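Local structure of cytidylyltransferase (Leptospira borgpetersenii serovar Hardjo-bovis, 6OEW) at residues Leu165-Glu168 with Arg169-Val173. The protein probably acts as a metal-binding nucleotidyltransferase of the cytidylyltransferase family, with a GT-A-like fold. Residues are numbered along the deposited sequence; the frame is centred on the assembly and turned at random.
Sequences LPYE and REHIV
The side chain of Arg-169 sets out against the carbonyl of Leu-165, one turn earlier: CB lies 3.8 Å from Leu-165 O, and CG, the nearest of its side-chain atoms, comes to 3.2 Å from Leu-165 O. The same carbonyl takes the backbone N-H of Arg-169 nearly head-on (N to O 3.0 Å). CD only skirts Leu-165 O (4.1 Å), and the bends at chi2 (-64°) and chi3 (-53°) lead the end of the chain away. NE then forms a salt bridge with Asp-85 and NH2 another with Asp-160, while NH1 donates to Cys-163 O, a grip that fixes the guanidinium group's rotation. Leu-165 is the N-cap of helix 166-171, and its backbone N donates to Glu-168 OE1 (3.2 Å), the side-chain-to-N-cap half of a capping box. Tyr-167 and His-171, one turn apart, meet obliquely, planes at 51°: His-171 CD2 sits over one face of the tyrosine near its rim, 3.4 Å from Tyr-167 CE1. Glu-170 CG covers the middle of one imidazole face. The helix ends where Ile-172 turns to positive phi, its N still hydrogen-bonded to Glu-168 O (2.8 Å), and its buried side chain packs on Leu-86, Ile-87 and Tyr-90 of helix 86-96.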
ATOM      1  N   LEU A 165     -11.737  -0.799 -19.519  1.00 54.19           N
ATOM      2  CA  LEU A 165     -11.019   0.439 -19.758  1.00 51.54           C
ATOM      3  C   LEU A 165      -9.599   0.347 -19.206  1.00 48.39           C
ATOM      4  O   LEU A 165      -9.372  -0.255 -18.151  1.00 43.60           O
ATOM      5  CB  LEU A 165     -11.755   1.620 -19.127  1.00 53.21           C
ATOM      6  CG  LEU A 165     -13.028   2.055 -19.871  1.00 55.63           C
ATOM      7  CD1 LEU A 165     -13.771   3.109 -19.073  1.00 62.57           C
ATOM      8  CD2 LEU A 165     -12.709   2.583 -21.274  1.00 52.40           C
ATOM      9  N   PRO A 166      -8.625   0.918 -19.912  1.00 48.92           N
ATOM     10  CA  PRO A 166      -7.244   0.864 -19.411  1.00 42.56           C
ATOM     11  C   PRO A 166      -7.077   1.515 -18.047  1.00 44.72           C
ATOM     12  O   PRO A 166      -6.333   0.997 -17.206  1.00 45.07           O
ATOM     13  CB  PRO A 166      -6.462   1.592 -20.521  1.00 45.13           C
ATOM     14  CG  PRO A 166      -7.288   1.359 -21.757  1.00 52.99           C
ATOM     15  CD  PRO A 166      -8.703   1.433 -21.293  1.00 53.99           C
ATOM     16  N   TYR A 167      -7.752   2.637 -17.796  1.00 42.05           N
ATOM     17  CA  TYR A 167      -7.706   3.234 -16.465  1.00 41.88           C
ATOM     18  C   TYR A 167      -8.176   2.244 -15.392  1.00 43.04           C
ATOM     19  O   TYR A 167      -7.592   2.174 -14.304  1.00 42.63           O
ATOM     20  CB  TYR A 167      -8.560   4.499 -16.447  1.00 49.49           C
ATOM     21  CG  TYR A 167      -8.519   5.287 -15.161  1.00 46.65           C
ATOM     22  CD1 TYR A 167      -7.461   6.145 -14.880  1.00 49.51           C
ATOM     23  CD2 TYR A 167      -9.552   5.193 -14.233  1.00 47.64           C
ATOM     24  CE1 TYR A 167      -7.422   6.874 -13.691  1.00 49.65           C
ATOM     25  CE2 TYR A 167      -9.525   5.931 -13.061  1.00 47.65           C
ATOM     26  CZ  TYR A 167      -8.457   6.774 -12.802  1.00 52.29           C
ATOM     27  OH  TYR A 167      -8.430   7.504 -11.632  1.00 63.23           O
ATOM     28  N   GLU A 168      -9.219   1.462 -15.690  1.00 41.49           N
ATOM     29  CA  GLU A 168      -9.726   0.487 -14.723  1.00 42.61           C
ATOM     30  C   GLU A 168      -8.739  -0.657 -14.511  1.00 40.56           C
ATOM     31  O   GLU A 168      -8.512  -1.092 -13.373  1.00 43.23           O
ATOM     32  CB  GLU A 168     -11.074  -0.061 -15.194  1.00 42.24           C
ATOM     33  CG  GLU A 168     -12.203   0.923 -15.121  1.00 41.01           C
ATOM     34  CD  GLU A 168     -13.456   0.443 -15.836  1.00 46.05           C
ATOM     35  OE1 GLU A 168     -13.356  -0.365 -16.789  1.00 47.74           O
ATOM     36  OE2 GLU A 168     -14.556   0.885 -15.454  1.00 42.30           O
ATOM     37  N   ARG A 169      -8.168  -1.183 -15.600  1.00 43.23           N
ATOM     38  CA  ARG A 169      -7.206  -2.277 -15.495  1.00 41.12           C
ATOM     39  C   ARG A 169      -5.950  -1.852 -14.741  1.00 41.57           C
ATOM     40  O   ARG A 169      -5.333  -2.667 -14.039  1.00 36.70           O
ATOM     41  CB  ARG A 169      -6.821  -2.786 -16.893  1.00 40.93           C
ATOM     42  CG  ARG A 169      -7.987  -3.118 -17.830  1.00 50.25           C
ATOM     43  CD  ARG A 169      -8.859  -4.279 -17.330  1.00 48.23           C
ATOM     44  NE  ARG A 169      -8.106  -5.490 -17.006  1.00 47.08           N
ATOM     45  CZ  ARG A 169      -8.657  -6.687 -16.775  1.00 52.40           C
ATOM     46  NH1 ARG A 169      -9.981  -6.860 -16.855  1.00 44.32           N
ATOM     47  NH2 ARG A 169      -7.880  -7.723 -16.474  1.00 38.44           N
ATOM     48  N   GLU A 170      -5.553  -0.587 -14.875  1.00 35.36           N
ATOM     49  CA  GLU A 170      -4.335  -0.129 -14.214  1.00 35.40           C
ATOM     50  C   GLU A 170      -4.547   0.151 -12.730  1.00 37.73           C
ATOM     51  O   GLU A 170      -3.660  -0.144 -11.913  1.00 38.50           O
ATOM     52  CB  GLU A 170      -3.776   1.117 -14.938  1.00 42.73           C
ATOM     53  CG  GLU A 170      -2.709   1.851 -14.101  1.00 43.44           C
ATOM     54  CD  GLU A 170      -2.019   3.004 -14.830  1.00 52.71           C
ATOM     55  OE1 GLU A 170      -2.500   3.429 -15.903  1.00 55.47           O
ATOM     56  OE2 GLU A 170      -0.986   3.481 -14.311  1.00 53.38           O
ATOM     57  N   HIS A 171      -5.717   0.669 -12.340  1.00 34.69           N
ATOM     58  CA  HIS A 171      -5.917   1.104 -10.963  1.00 40.35           C
ATOM     59  C   HIS A 171      -6.767   0.164 -10.132  1.00 38.50           C
ATOM     60  O   HIS A 171      -6.812   0.328  -8.907  1.00 34.58           O
ATOM     61  CB  HIS A 171      -6.519   2.504 -10.947  1.00 36.81           C
ATOM     62  CG  HIS A 171      -5.580   3.521 -11.503  1.00 40.14           C
ATOM     63  ND1 HIS A 171      -4.441   3.906 -10.831  1.00 40.53           N
ATOM     64  CD2 HIS A 171      -5.550   4.153 -12.702  1.00 44.67           C
ATOM     65  CE1 HIS A 171      -3.776   4.776 -11.572  1.00 42.30           C
ATOM     66  NE2 HIS A 171      -4.427   4.942 -12.711  1.00 41.84           N
ATOM     67  N   ILE A 172      -7.449  -0.788 -10.773  1.00 35.42           N
ATOM     68  CA  ILE A 172      -8.206  -1.871 -10.144  1.00 32.35           C
ATOM     69  C   ILE A 172      -9.520  -1.378  -9.551  1.00 37.29           C
ATOM     70  O   ILE A 172     -10.596  -1.799  -9.981  1.00 39.11           O
ATOM     71  CB  ILE A 172      -7.401  -2.611  -9.059  1.00 37.73           C
ATOM     72  CG1 ILE A 172      -6.121  -3.212  -9.639  1.00 42.32           C
ATOM     73  CG2 ILE A 172      -8.282  -3.720  -8.466  1.00 33.42           C
ATOM     74  CD1 ILE A 172      -5.332  -4.052  -8.630  1.00 42.09           C
ATOM     75  N   VAL A 173      -9.445  -0.485  -8.571  1.00 36.55           N
ATOM     76  CA  VAL A 173     -10.608  -0.098  -7.774  1.00 38.13           C
ATOM     77  C   VAL A 173     -11.562   0.929  -8.384  1.00 39.75           C
ATOM     78  O   VAL A 173     -12.680   1.030  -7.864  1.00 43.12           O
ATOM     79  CB  VAL A 173     -10.160   0.432  -6.405  1.00 35.09           C
ATOM     80  CG1 VAL A 173      -9.345  -0.604  -5.686  1.00 32.91           C
ATOM     81  CG2 VAL A 173      -9.415   1.761  -6.588  1.00 34.99           C
TER